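Local atomic coordinates of oxidized polyvinyl alcohol hydrolase (PDB entry 3WLA), a protein that hydrolyses beta-diketones such as 4,6-nonanedione and cleaves oxidized polyvinyl alcohol in the second step of its degradation. Residues S269-S272 with N273-H276. Residues are numbered along the deposited sequence; the frame is centred on the assembly and turned at random.
Sequences SSIS and NVVH
N273 and I271 set their side chains next to each other, both leading the same way out of the turn that joins helix 257-269 to strand 274-280. The carboxamide of N273 stands between its own backbone N and carbonyl carbon (chi1 67°), which brings OD1 to 3.3 Å from CG2 of I271, a contact without a hydrogen bond. The other end of the amide, ND2, donates to the carbonyl oxygen of L229; asparagine suits the third position of a type I beta turn, and here it also ties the turn to the chain just before strand 232-238.

V274 closes that turn. Its backbone N donates to the carbonyl oxygen of I271 over 3.0 Å, with an N-H...O angle of 157°, and approaches from above the carbonyl plane. The two beta-branched side chains meet at their methyls, CG2 of V274 lying 3.8 Å from CG2 of I271. Valine, beta-branched, suits extended backbone, and its side chain packs on M232 and V234.

The CB of H276 points toward 269-272. With CG anti to the backbone N (chi1 -177°), its ring lies next to S269, whose OG approaches obliquely, 3.6 Å from ND1 of H276 and 3.7 Å from CB of H276. The two polar groups touch but are bonded elsewhere: S269 OG to the carbonyl oxygen four residues back, S265, H276 ND1 to the carbonyl oxygen of G329 and NE2 to T236 OG1. The H276 side chain also lies about 3 Å from that of S265, assigned by similarity to the charge relay system.

Bonding to a carbonyl oxygen implies an N-H at ND1; with both nitrogens held, the ring's rotation is fixed, and H276 joins its own strand to strand 232-238 through T236 and to G329, just past strand 325-328.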
loop_
_atom_site.group_PDB
_atom_site.type_symbol
_atom_site.label_atom_id
_atom_site.label_comp_id
_atom_site.label_asym_id
_atom_site.label_seq_id
_atom_site.Cartn_x
_atom_site.Cartn_y
_atom_site.Cartn_z
ATOM N N SER A 269 12.534 8.886 1.204
ATOM C CA SER A 269 13.913 9.071 0.794
ATOM C C SER A 269 14.683 9.827 1.888
ATOM O O SER A 269 15.908 9.827 1.885
ATOM C CB SER A 269 13.984 9.880 -0.509
ATOM O OG SER A 269 13.603 9.088 -1.629
ATOM N N SER A 270 13.962 10.504 2.778
ATOM C CA SER A 270 14.603 11.281 3.813
ATOM C C SER A 270 14.878 10.482 5.065
ATOM O O SER A 270 15.538 11.006 5.978
ATOM C CB SER A 270 13.765 12.477 4.198
ATOM O OG SER A 270 12.691 12.071 5.022
ATOM N N ILE A 271 14.379 9.241 5.125
ATOM C CA ILE A 271 14.587 8.395 6.283
ATOM C C ILE A 271 15.779 7.490 5.953
ATOM O O ILE A 271 15.693 6.577 5.129
ATOM C CB ILE A 271 13.340 7.560 6.591
ATOM C CG1 ILE A 271 12.117 8.474 6.790
ATOM C CG2 ILE A 271 13.594 6.684 7.792
ATOM C CD1 ILE A 271 12.111 9.377 8.045
ATOM N N SER A 272 16.908 7.763 6.604
ATOM C CA SER A 272 18.134 7.041 6.324
ATOM C C SER A 272 18.125 5.532 6.331
ATOM O O SER A 272 18.799 4.952 5.494
ATOM C CB SER A 272 19.296 7.521 7.231
ATOM O OG SER A 272 18.872 7.820 8.557
ATOM N N ASN A 273 17.392 4.892 7.241
ATOM C CA ASN A 273 17.420 3.429 7.264
ATOM C C ASN A 273 16.366 2.791 6.352
ATOM O O ASN A 273 16.177 1.569 6.379
ATOM C CB ASN A 273 17.321 2.891 8.702
ATOM C CG ASN A 273 15.982 3.166 9.339
ATOM O OD1 ASN A 273 15.320 4.170 9.012
ATOM N ND2 ASN A 273 15.575 2.301 10.279
ATOM N N VAL A 274 15.703 3.623 5.540
ATOM C CA VAL A 274 14.710 3.134 4.567
ATOM C C VAL A 274 15.204 3.339 3.113
ATOM O O VAL A 274 15.628 4.430 2.731
ATOM C CB VAL A 274 13.334 3.845 4.727
ATOM C CG1 VAL A 274 12.425 3.489 3.532
ATOM C CG2 VAL A 274 12.637 3.411 6.011
ATOM N N VAL A 275 15.204 2.285 2.318
ATOM C CA VAL A 275 15.575 2.401 0.930
ATOM C C VAL A 275 14.251 2.721 0.180
ATOM O O VAL A 275 13.205 2.057 0.399
ATOM C CB VAL A 275 16.171 1.072 0.408
ATOM C CG1 VAL A 275 16.226 1.049 -1.106
ATOM C CG2 VAL A 275 17.567 0.900 0.951
ATOM N N HIS A 276 14.277 3.772 -0.637
ATOM C CA HIS A 276 13.105 4.159 -1.438
ATOM C C HIS A 276 13.474 4.061 -2.890
ATOM O O HIS A 276 14.579 4.460 -3.287
ATOM C CB HIS A 276 12.637 5.604 -1.113
ATOM C CG HIS A 276 11.401 5.994 -1.872
ATOM N ND1 HIS A 276 11.456 6.623 -3.098
ATOM C CD2 HIS A 276 10.099 5.660 -1.676
ATOM C CE1 HIS A 276 10.237 6.645 -3.631
ATOM N NE2 HIS A 276 9.400 6.059 -2.789
#